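PDB 3DM5: signal recognition 54 kDa protein from Pyrococcus furiosus, which is the SRP54 subunit of an archaeal signal recognition particle, combining a helical bundle domain, a P-loop GTPase-family domain and a signal peptide binding domain. Local coordinates for residues L10-L14 with L293-G297; A91-E95 with I269-G273; V131-C135 with I156-G160. The contacts are given in a common frame with arbitrary orientation. Residue numbers count along the deposited sequence, not the author numbering.

Contact 1 (L10-L14 with L293-G297)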
ATOM      1  N   LEU A  10     -14.474   5.352  -5.386  1.00 45.26           N
ATOM      2  CA  LEU A  10     -15.619   6.087  -5.911  1.00 56.74           C
ATOM      3  C   LEU A  10     -16.567   6.539  -4.783  1.00 50.79           C
ATOM      4  O   LEU A  10     -16.934   7.711  -4.681  1.00 43.18           O
ATOM      5  CB  LEU A  10     -16.326   5.276  -6.993  1.00 46.31           C
ATOM      6  CG  LEU A  10     -15.461   5.116  -8.250  1.00 45.87           C
ATOM      7  CD1 LEU A  10     -15.897   3.903  -9.058  1.00 43.43           C
ATOM      8  CD2 LEU A  10     -15.419   6.398  -9.118  1.00 41.41           C
ATOM      9  N   ALA A  11     -16.931   5.611  -3.915  1.00 48.38           N
ATOM     10  CA  ALA A  11     -17.770   5.928  -2.767  1.00 51.57           C
ATOM     11  C   ALA A  11     -17.234   7.097  -1.929  1.00 54.49           C
ATOM     12  O   ALA A  11     -18.009   7.877  -1.375  1.00 53.82           O
ATOM     13  CB  ALA A  11     -17.939   4.693  -1.907  1.00 46.07           C
ATOM     14  N   ASN A  12     -15.912   7.217  -1.831  1.00 47.62           N
ATOM     15  CA  ASN A  12     -15.317   8.249  -0.989  1.00 51.30           C
ATOM     16  C   ASN A  12     -15.479   9.647  -1.556  1.00 57.02           C
ATOM     17  O   ASN A  12     -15.582  10.624  -0.815  1.00 61.15           O
ATOM     18  CB  ASN A  12     -13.846   7.951  -0.709  1.00 48.54           C
ATOM     19  CG  ASN A  12     -13.669   6.834   0.298  1.00 60.02           C
ATOM     20  OD1 ASN A  12     -14.610   6.459   1.006  1.00 55.06           O
ATOM     21  ND2 ASN A  12     -12.465   6.286   0.362  1.00 54.12           N
ATOM     22  N   THR A  13     -15.510   9.744  -2.875  1.00 50.49           N
ATOM     23  CA  THR A  13     -15.708  11.033  -3.504  1.00 52.91           C
ATOM     24  C   THR A  13     -17.134  11.471  -3.227  1.00 56.09           C
ATOM     25  O   THR A  13     -17.396  12.654  -3.090  1.00 63.74           O
ATOM     26  CB  THR A  13     -15.454  10.970  -5.014  1.00 53.60           C
ATOM     27  OG1 THR A  13     -16.579  10.362  -5.666  1.00 48.31           O
ATOM     28  CG2 THR A  13     -14.188  10.171  -5.299  1.00 46.02           C
ATOM     29  N   LEU A  14     -18.048  10.510  -3.128  1.00 58.03           N
ATOM     30  CA  LEU A  14     -19.451  10.816  -2.859  1.00 54.61           C
ATOM     31  C   LEU A  14     -19.661  11.170  -1.388  1.00 58.99           C
ATOM     32  O   LEU A  14     -20.441  12.072  -1.076  1.00 58.37           O
ATOM     33  CB  LEU A  14     -20.379   9.667  -3.293  1.00 44.51           C
ATOM     34  CG  LEU A  14     -20.522   9.469  -4.806  1.00 47.39           C
ATOM     35  CD1 LEU A  14     -21.684   8.572  -5.108  1.00 46.20           C
ATOM     36  CD2 LEU A  14     -20.691  10.808  -5.516  1.00 44.57           C
ATOM     37  N   LEU A 293     -21.264  -0.653  -6.167  1.00 47.43           N
ATOM     38  CA  LEU A 293     -19.980  -0.015  -6.368  1.00 53.13           C
ATOM     39  C   LEU A 293     -19.873   1.245  -5.506  1.00 58.25           C
ATOM     40  O   LEU A 293     -18.986   1.326  -4.657  1.00 59.13           O
ATOM     41  CB  LEU A 293     -19.747   0.300  -7.854  1.00 47.89           C
ATOM     42  CG  LEU A 293     -18.327   0.697  -8.276  1.00 49.13           C
ATOM     43  CD1 LEU A 293     -17.345  -0.448  -8.073  1.00 43.01           C
ATOM     44  CD2 LEU A 293     -18.318   1.152  -9.729  1.00 40.42           C
ATOM     45  N   LEU A 294     -20.789   2.200  -5.695  1.00 51.86           N
ATOM     46  CA  LEU A 294     -20.712   3.500  -5.007  1.00 54.76           C
ATOM     47  C   LEU A 294     -21.143   3.502  -3.528  1.00 52.25           C
ATOM     48  O   LEU A 294     -21.108   4.533  -2.861  1.00 55.41           O
ATOM     49  CB  LEU A 294     -21.514   4.549  -5.763  1.00 48.05           C
ATOM     50  CG  LEU A 294     -21.064   4.739  -7.207  1.00 54.50           C
ATOM     51  CD1 LEU A 294     -21.989   5.693  -7.886  1.00 40.11           C
ATOM     52  CD2 LEU A 294     -19.654   5.259  -7.237  1.00 51.80           C
ATOM     53  N   GLY A 295     -21.547   2.347  -3.022  1.00 47.53           N
ATOM     54  CA  GLY A 295     -21.911   2.229  -1.625  1.00 56.49           C
ATOM     55  C   GLY A 295     -23.254   2.844  -1.276  1.00 60.33           C
ATOM     56  O   GLY A 295     -23.496   3.197  -0.121  1.00 55.44           O
ATOM     57  N   LEU A 296     -24.124   2.954  -2.278  1.00 56.07           N
ATOM     58  CA  LEU A 296     -25.435   3.565  -2.125  1.00 47.73           C
ATOM     59  C   LEU A 296     -26.401   2.627  -1.445  1.00 55.26           C
ATOM     60  O   LEU A 296     -26.290   1.408  -1.581  1.00 54.99           O
ATOM     61  CB  LEU A 296     -26.000   3.953  -3.490  1.00 47.39           C
ATOM     62  CG  LEU A 296     -25.118   4.952  -4.228  1.00 46.77           C
ATOM     63  CD1 LEU A 296     -25.681   5.354  -5.574  1.00 39.86           C
ATOM     64  CD2 LEU A 296     -24.927   6.150  -3.346  1.00 48.23           C
ATOM     65  N   GLY A 297     -27.346   3.209  -0.709  1.00 54.37           N
ATOM     66  CA  GLY A 297     -28.430   2.459  -0.103  1.00 45.56           C
ATOM     67  C   GLY A 297     -27.977   1.470   0.947  1.00 56.34           C
ATOM     68  O   GLY A 297     -28.633   0.449   1.181  1.00 62.96           O
TER
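This is an apolar helix-to-turn contact between helix 5-19 of the N-terminal helical bundle and the turn that follows helix 286-293: residues 10-14 pack on residues 293-297, where helix 286-293 gives way to the loop before helix 299-310. No hydrogen bond crosses it, and the 267 Å² buried comes almost wholly from leucines and one alanine. Leu294 is central. Its CD2 lies 3.3 Å from CB of Leu10 and its CD1 4.0 Å from CD1 of Leu14, so its side chain reaches both residues, one helical turn apart. Ala11 lies between these two in sequence, and its small side chain permits close approach: the CA atoms of Ala11 and Leu294 are 4.4 Å apart, and CB of Ala11 meets O of Leu294 at 3.3 Å. At the flanks, CD1 of Leu10 touches CD2 of Leu293 at 3.7 Å, while Leu14 CD1 and Leu296 CD2 are looser at 4.4 Å. Helix 71-86 extends the same core, with Ile76 and Val79 against Leu14 and Leu83 against Leu294. Gly295 turns the chain away with phi 75°, a value that favours glycine. Its positive phi, with two bonds back into the last helical turn, defines a Schellman motif, here set directly against a helix of the SRP54-type bundle.

Contact 2 (A91-E95 with I269-G273). With GDP (guanosine-5'-diphosphate), chain J.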
ATOM      1  N   ALA A  91     -29.931  -3.490 -17.671  1.00 38.05           N
ATOM      2  CA  ALA A  91     -29.865  -4.932 -17.895  1.00 44.99           C
ATOM      3  C   ALA A  91     -30.411  -5.349 -19.264  1.00 52.35           C
ATOM      4  O   ALA A  91     -31.446  -4.858 -19.724  1.00 53.75           O
ATOM      5  CB  ALA A  91     -30.610  -5.669 -16.774  1.00 40.32           C
ATOM      6  N   LYS A  92     -29.697  -6.259 -19.914  1.00 48.27           N
ATOM      7  CA  LYS A  92     -30.191  -6.914 -21.121  1.00 47.50           C
ATOM      8  C   LYS A  92     -30.089  -8.400 -20.864  1.00 50.47           C
ATOM      9  O   LYS A  92     -29.086  -9.013 -21.218  1.00 51.92           O
ATOM     10  CB  LYS A  92     -29.337  -6.552 -22.338  1.00 41.90           C
ATOM     11  CG  LYS A  92     -29.202  -5.063 -22.610  1.00 53.74           C
ATOM     12  CD  LYS A  92     -30.341  -4.532 -23.471  1.00 73.06           C
ATOM     13  CE  LYS A  92     -29.927  -3.259 -24.202  1.00 78.73           C
ATOM     14  NZ  LYS A  92     -29.297  -2.242 -23.296  1.00 85.34           N
ATOM     15  N   PRO A  93     -31.115  -8.980 -20.226  1.00 45.22           N
ATOM     16  CA  PRO A  93     -31.087 -10.397 -19.841  1.00 45.38           C
ATOM     17  C   PRO A  93     -30.985 -11.312 -21.040  1.00 41.36           C
ATOM     18  O   PRO A  93     -31.135 -10.865 -22.168  1.00 48.09           O
ATOM     19  CB  PRO A  93     -32.441 -10.598 -19.149  1.00 53.53           C
ATOM     20  CG  PRO A  93     -33.280  -9.424 -19.590  1.00 54.99           C
ATOM     21  CD  PRO A  93     -32.310  -8.298 -19.709  1.00 46.50           C
ATOM     22  N   ILE A  94     -30.708 -12.584 -20.793  1.00 47.90           N
ATOM     23  CA  ILE A  94     -30.794 -13.604 -21.825  1.00 46.27           C
ATOM     24  C   ILE A  94     -32.214 -14.120 -21.829  1.00 46.99           C
ATOM     25  O   ILE A  94     -32.687 -14.605 -20.808  1.00 47.31           O
ATOM     26  CB  ILE A  94     -29.895 -14.813 -21.501  1.00 50.54           C
ATOM     27  CG1 ILE A  94     -28.424 -14.494 -21.753  1.00 45.93           C
ATOM     28  CG2 ILE A  94     -30.313 -16.023 -22.326  1.00 44.36           C
ATOM     29  CD1 ILE A  94     -27.504 -15.657 -21.393  1.00 33.11           C
ATOM     30  N   GLU A  95     -32.889 -14.028 -22.971  1.00 52.77           N
ATOM     31  CA  GLU A  95     -34.239 -14.575 -23.106  1.00 51.83           C
ATOM     32  C   GLU A  95     -34.253 -16.071 -23.394  1.00 49.77           C
ATOM     33  O   GLU A  95     -33.599 -16.542 -24.316  1.00 56.97           O
ATOM     34  CB  GLU A  95     -34.978 -13.830 -24.197  1.00 50.76           C
ATOM     35  CG  GLU A  95     -35.152 -12.355 -23.868  1.00 59.32           C
ATOM     36  CD  GLU A  95     -35.565 -11.522 -25.077  1.00 85.15           C
ATOM     37  OE1 GLU A  95     -35.762 -12.101 -26.173  1.00 80.45           O
ATOM     38  OE2 GLU A  95     -35.694 -10.286 -24.928  1.00 91.13           O
ATOM     39  N   ILE A 269     -23.175  -6.817 -21.774  1.00 44.43           N
ATOM     40  CA  ILE A 269     -22.580  -7.672 -20.760  1.00 33.26           C
ATOM     41  C   ILE A 269     -23.738  -8.278 -19.989  1.00 39.50           C
ATOM     42  O   ILE A 269     -24.535  -7.537 -19.398  1.00 38.52           O
ATOM     43  CB  ILE A 269     -21.716  -6.881 -19.778  1.00 36.52           C
ATOM     44  CG1 ILE A 269     -20.646  -6.091 -20.528  1.00 42.61           C
ATOM     45  CG2 ILE A 269     -21.078  -7.809 -18.763  1.00 37.56           C
ATOM     46  CD1 ILE A 269     -20.129  -4.935 -19.749  1.00 36.14           C
ATOM     47  N   LYS A 270     -23.828  -9.615 -19.990  1.00 33.28           N
ATOM     48  CA  LYS A 270     -24.935 -10.318 -19.341  1.00 33.17           C
ATOM     49  C   LYS A 270     -24.573 -10.910 -17.966  1.00 42.58           C
ATOM     50  O   LYS A 270     -25.395 -10.945 -17.064  1.00 46.00           O
ATOM     51  CB  LYS A 270     -25.468 -11.404 -20.260  1.00 49.64           C
ATOM     52  CG  LYS A 270     -25.674 -10.929 -21.689  1.00 46.67           C
ATOM     53  CD  LYS A 270     -27.136 -10.833 -22.047  1.00 45.80           C
ATOM     54  CE  LYS A 270     -27.337 -10.426 -23.516  1.00 50.65           C
ATOM     55  NZ  LYS A 270     -28.639 -10.887 -24.072  1.00 42.12           N
ATOM     56  N   PHE A 271     -23.344 -11.379 -17.799  1.00 43.62           N
ATOM     57  CA  PHE A 271     -22.901 -11.871 -16.497  1.00 40.78           C
ATOM     58  C   PHE A 271     -21.477 -11.449 -16.247  1.00 39.22           C
ATOM     59  O   PHE A 271     -20.756 -11.091 -17.170  1.00 32.03           O
ATOM     60  CB  PHE A 271     -22.955 -13.403 -16.421  1.00 37.71           C
ATOM     61  CG  PHE A 271     -24.302 -13.992 -16.730  1.00 46.33           C
ATOM     62  CD1 PHE A 271     -24.743 -14.099 -18.046  1.00 47.76           C
ATOM     63  CD2 PHE A 271     -25.107 -14.475 -15.715  1.00 48.86           C
ATOM     64  CE1 PHE A 271     -25.977 -14.660 -18.344  1.00 46.69           C
ATOM     65  CE2 PHE A 271     -26.336 -15.038 -16.001  1.00 51.19           C
ATOM     66  CZ  PHE A 271     -26.773 -15.127 -17.331  1.00 52.78           C
ATOM     67  N   ILE A 272     -21.065 -11.520 -14.990  1.00 38.46           N
ATOM     68  CA  ILE A 272     -19.668 -11.351 -14.650  1.00 31.16           C
ATOM     69  C   ILE A 272     -19.246 -12.556 -13.856  1.00 39.26           C
ATOM     70  O   ILE A 272     -20.026 -13.095 -13.087  1.00 42.22           O
ATOM     71  CB  ILE A 272     -19.425 -10.055 -13.859  1.00 33.23           C
ATOM     72  CG1 ILE A 272     -20.365  -9.943 -12.659  1.00 36.85           C
ATOM     73  CG2 ILE A 272     -19.586  -8.856 -14.774  1.00 31.94           C
ATOM     74  CD1 ILE A 272     -19.968  -8.866 -11.680  1.00 38.71           C
ATOM     75  N   GLY A 273     -18.022 -13.010 -14.083  1.00 41.60           N
ATOM     76  CA  GLY A 273     -17.419 -14.030 -13.242  1.00 38.27           C
ATOM     77  C   GLY A 273     -16.692 -13.421 -12.047  1.00 39.69           C
ATOM     78  O   GLY A 273     -16.055 -12.373 -12.145  1.00 43.91           O
TER
HETATM   79  PB  GDP J 501     -10.085 -21.743 -20.174  1.00 37.55           P
HETATM   80  O1B GDP J 501     -10.138 -20.256 -20.100  1.00 37.31           O
HETATM   81  O2B GDP J 501      -8.890 -22.136 -21.006  1.00 42.79           O
HETATM   82  O3B GDP J 501     -11.367 -22.265 -20.774  1.00 43.28           O
HETATM   83  O3A GDP J 501      -9.755 -22.404 -18.740  1.00 51.18           O
HETATM   84  PA  GDP J 501     -10.529 -22.178 -17.350  1.00 42.99           P
HETATM   85  O1A GDP J 501     -10.117 -23.205 -16.338  1.00 49.29           O
HETATM   86  O2A GDP J 501     -12.022 -22.183 -17.514  1.00 45.54           O
HETATM   87  O5' GDP J 501      -9.949 -20.756 -16.878  1.00 45.02           O
HETATM   88  C5' GDP J 501      -8.558 -20.701 -16.582  1.00 39.78           C
HETATM   89  C4' GDP J 501      -8.320 -20.219 -15.149  1.00 46.24           C
HETATM   90  O4' GDP J 501      -9.075 -19.035 -14.800  1.00 50.38           O
HETATM   91  C3' GDP J 501      -8.689 -21.292 -14.140  1.00 43.99           C
HETATM   92  O3' GDP J 501      -7.615 -21.307 -13.195  1.00 40.52           O
HETATM   93  C2' GDP J 501      -9.982 -20.793 -13.522  1.00 42.32           C
HETATM   94  O2' GDP J 501     -10.106 -21.139 -12.162  1.00 46.26           O
HETATM   95  C1' GDP J 501      -9.812 -19.295 -13.592  1.00 43.73           C
HETATM   96  N9  GDP J 501     -11.077 -18.544 -13.611  1.00 45.92           N
HETATM   97  C8  GDP J 501     -12.090 -18.613 -14.491  1.00 45.78           C
HETATM   98  N7  GDP J 501     -13.058 -17.710 -14.175  1.00 43.70           N
HETATM   99  C5  GDP J 501     -12.644 -17.041 -13.082  1.00 48.62           C
HETATM  100  C6  GDP J 501     -13.152 -15.956 -12.201  1.00 44.96           C
HETATM  101  O6  GDP J 501     -14.250 -15.387 -12.406  1.00 41.26           O
HETATM  102  N1  GDP J 501     -12.389 -15.593 -11.162  1.00 48.09           N
HETATM  103  C2  GDP J 501     -11.195 -16.156 -10.904  1.00 45.85           C
HETATM  104  N2  GDP J 501     -10.488 -15.724  -9.839  1.00 45.68           N
HETATM  105  N3  GDP J 501     -10.666 -17.136 -11.660  1.00 48.64           N
HETATM  106  C4  GDP J 501     -11.337 -17.603 -12.727  1.00 49.39           C
HETATM  107  O   HOH W   1     -27.208  -6.852 -18.707  1.00 42.95           O
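A lysine that projects from a β-strand to meet the backbone of an irregular segment is the striking feature here. Lys270, on strand 269-273, points its CA-to-CB bond toward residues 91-95, and its NZ donates a hydrogen bond to O of Pro93 at 3.1 Å. The same ammonium forms a salt bridge with Glu215 of strand 215-221, so its charge is balanced within the GTPase-domain sheet while it also holds the segment leading from helix 71-86 to strand 101-106. No direct backbone pairing joins the two segments: the nearest CA atoms, those of Pro93 and Lys270, are 6.2 Å apart. One water spans part of the gap, accepting from N of Lys92 and donating to O of Ile269, both at 2.8 Å. Beside this polar part lies an apolar one. CD1 of Ile94 meets CE1 of Phe271 at 3.6 Å, near the plane of the ring and thus at its edge, and CG1 of Ile94 rests 3.9 Å from CD of Lys270. Phe271 also makes an edge-to-face contact with Tyr123 of helix 113-125. At the far end of the strand, Gly273 belongs to the GDP pocket: its C is 3.2 Å from O6 of GDP, and a CB on this residue would clash with that oxygen. Chemically, the contact combines a charge neutralised inside the domain with a backbone carbonyl, a bridging water and a small hydrophobic patch, so the linking segment is held to the strand without becoming part of the sheet.

Contact 3 (V131-C135 with I156-G160)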
ATOM      1  N   VAL A 131     -30.622 -28.676 -18.310  1.00 45.26           N
ATOM      2  CA  VAL A 131     -29.510 -28.148 -19.080  1.00 39.94           C
ATOM      3  C   VAL A 131     -28.650 -29.280 -19.584  1.00 39.20           C
ATOM      4  O   VAL A 131     -28.404 -30.251 -18.867  1.00 46.66           O
ATOM      5  CB  VAL A 131     -28.631 -27.198 -18.236  1.00 44.34           C
ATOM      6  CG1 VAL A 131     -27.460 -26.684 -19.057  1.00 37.44           C
ATOM      7  CG2 VAL A 131     -29.454 -26.056 -17.710  1.00 39.07           C
ATOM      8  N   GLY A 132     -28.193 -29.140 -20.822  1.00 39.70           N
ATOM      9  CA  GLY A 132     -27.132 -29.972 -21.341  1.00 42.29           C
ATOM     10  C   GLY A 132     -25.993 -29.099 -21.834  1.00 45.56           C
ATOM     11  O   GLY A 132     -26.222 -28.041 -22.417  1.00 48.54           O
ATOM     12  N   VAL A 133     -24.761 -29.516 -21.586  1.00 42.30           N
ATOM     13  CA  VAL A 133     -23.637 -28.822 -22.170  1.00 41.54           C
ATOM     14  C   VAL A 133     -23.002 -29.741 -23.176  1.00 38.77           C
ATOM     15  O   VAL A 133     -22.966 -30.961 -23.000  1.00 43.61           O
ATOM     16  CB  VAL A 133     -22.573 -28.290 -21.119  1.00 46.02           C
ATOM     17  CG1 VAL A 133     -23.182 -28.144 -19.728  1.00 31.50           C
ATOM     18  CG2 VAL A 133     -21.329 -29.171 -21.087  1.00 36.07           C
ATOM     19  N   VAL A 134     -22.511 -29.133 -24.240  1.00 42.65           N
ATOM     20  CA  VAL A 134     -21.860 -29.837 -25.320  1.00 43.66           C
ATOM     21  C   VAL A 134     -20.457 -29.301 -25.367  1.00 41.76           C
ATOM     22  O   VAL A 134     -20.261 -28.108 -25.573  1.00 43.45           O
ATOM     23  CB  VAL A 134     -22.524 -29.507 -26.673  1.00 44.14           C
ATOM     24  CG1 VAL A 134     -21.674 -30.034 -27.854  1.00 42.63           C
ATOM     25  CG2 VAL A 134     -23.924 -30.057 -26.709  1.00 39.26           C
ATOM     26  N   CYS A 135     -19.479 -30.173 -25.186  1.00 38.84           N
ATOM     27  CA  CYS A 135     -18.091 -29.751 -25.233  1.00 48.33           C
ATOM     28  C   CYS A 135     -17.476 -30.026 -26.607  1.00 47.50           C
ATOM     29  O   CYS A 135     -17.076 -31.152 -26.897  1.00 39.99           O
ATOM     30  CB  CYS A 135     -17.298 -30.460 -24.145  1.00 37.12           C
ATOM     31  SG  CYS A 135     -15.520 -30.259 -24.265  1.00 50.04           S
ATOM     32  N   ILE A 156     -25.976 -32.466 -14.392  1.00 48.21           N
ATOM     33  CA  ILE A 156     -26.056 -31.777 -15.650  1.00 49.00           C
ATOM     34  C   ILE A 156     -25.232 -32.542 -16.663  1.00 52.07           C
ATOM     35  O   ILE A 156     -24.024 -32.704 -16.491  1.00 55.15           O
ATOM     36  CB  ILE A 156     -25.539 -30.339 -15.536  1.00 43.69           C
ATOM     37  CG1 ILE A 156     -26.423 -29.554 -14.570  1.00 41.36           C
ATOM     38  CG2 ILE A 156     -25.536 -29.664 -16.899  1.00 47.81           C
ATOM     39  CD1 ILE A 156     -25.948 -28.136 -14.301  1.00 51.34           C
ATOM     40  N   GLU A 157     -25.900 -33.016 -17.713  1.00 51.79           N
ATOM     41  CA  GLU A 157     -25.230 -33.753 -18.771  1.00 50.98           C
ATOM     42  C   GLU A 157     -24.160 -32.954 -19.501  1.00 49.32           C
ATOM     43  O   GLU A 157     -24.361 -31.803 -19.876  1.00 50.30           O
ATOM     44  CB  GLU A 157     -26.235 -34.290 -19.797  1.00 57.59           C
ATOM     45  CG  GLU A 157     -25.603 -34.567 -21.151  1.00 63.38           C
ATOM     46  CD  GLU A 157     -26.334 -35.629 -21.943  1.00 80.71           C
ATOM     47  OE1 GLU A 157     -27.562 -35.777 -21.749  1.00 82.16           O
ATOM     48  OE2 GLU A 157     -25.665 -36.312 -22.756  1.00 80.58           O
ATOM     49  N   VAL A 158     -23.026 -33.608 -19.710  1.00 43.65           N
ATOM     50  CA  VAL A 158     -21.935 -33.059 -20.489  1.00 45.20           C
ATOM     51  C   VAL A 158     -21.652 -33.999 -21.662  1.00 55.38           C
ATOM     52  O   VAL A 158     -21.044 -35.059 -21.466  1.00 55.81           O
ATOM     53  CB  VAL A 158     -20.636 -32.939 -19.632  1.00 43.76           C
ATOM     54  CG1 VAL A 158     -19.469 -32.424 -20.456  1.00 43.44           C
ATOM     55  CG2 VAL A 158     -20.862 -32.057 -18.444  1.00 39.42           C
ATOM     56  N   PHE A 159     -22.083 -33.615 -22.870  1.00 55.63           N
ATOM     57  CA  PHE A 159     -21.762 -34.365 -24.092  1.00 51.99           C
ATOM     58  C   PHE A 159     -20.369 -34.016 -24.561  1.00 48.15           C
ATOM     59  O   PHE A 159     -20.020 -32.849 -24.644  1.00 56.14           O
ATOM     60  CB  PHE A 159     -22.748 -34.054 -25.231  1.00 54.91           C
ATOM     61  CG  PHE A 159     -22.375 -34.701 -26.548  1.00 59.12           C
ATOM     62  CD1 PHE A 159     -23.011 -35.857 -26.969  1.00 55.00           C
ATOM     63  CD2 PHE A 159     -21.363 -34.171 -27.349  1.00 57.55           C
ATOM     64  CE1 PHE A 159     -22.663 -36.467 -28.161  1.00 49.16           C
ATOM     65  CE2 PHE A 159     -21.002 -34.780 -28.554  1.00 55.52           C
ATOM     66  CZ  PHE A 159     -21.656 -35.933 -28.958  1.00 53.31           C
ATOM     67  N   GLY A 160     -19.567 -35.014 -24.888  1.00 49.91           N
ATOM     68  CA  GLY A 160     -18.251 -34.718 -25.416  1.00 46.43           C
ATOM     69  C   GLY A 160     -17.673 -35.901 -26.144  1.00 67.30           C
ATOM     70  O   GLY A 160     -18.357 -36.900 -26.389  1.00 70.13           O
TER
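Val133, Val158 and Ile156 form the apolar centre: Val133 CG2 lies 3.8 Å from Val158 CG1, and Val133 CG1 lies 4.0 Å from Ile156 CG2. Val131 CG1 extends the patch, 4.2 Å from Ile156 CG2. Helix 142-151 packs here through Leu151, which touches both Val133 and Val158, and helix 113-125 adds Ala121 against Val131 and Val133. On the other face of the sheet Val134 CG1 approaches Phe159 CD2 at 4.2 Å, and Leu170 of helix 167-180 packs on Phe159. Between the faces runs a parallel ladder. Val133 N donates to Glu157 O at 2.9 Å (179°), Phe159 N to Val133 O at 2.8 Å, and Cys135 N to Phe159 O at 2.8 Å (177°). The short strand axes approach to 4.6 Å at 24°, as neighbouring twisted parallel strands do. Strands 131-135 and 157-159 with helix 142-151 make a β-α-β unit at the sheet's edge. At the polar edge stands Glu157, its side chain on the face of Val134 and Phe159, against Tyr177 of helix 167-180. Backbone bonds thus fix the parallel register, while side chains join the strand pair to helices 142-151 and 113-125 on one face and 167-180 on the other.

How the contacts relate
From the N terminus, the chain opens contact 1 in helix 5-19, runs through the helical bundle and opens contact 2 at residues 91-95. Contact 3 then opens and closes within the short span 131-160. Contact 2 closes at strand 269-273, and contact 1 closes last, at 293-297. The three are therefore nested and none cross. Contacts 2 and 3 reach the same sheet, 157-159 being one of its outermost strands, with centres about 21 Å apart. Contact 1 ties the helical bundle to the turn after helix 286-293, its centre about 23 Å from that of contact 2 and 41 Å from that of contact 3. Contacts 1 and 2 both touch the second subunit.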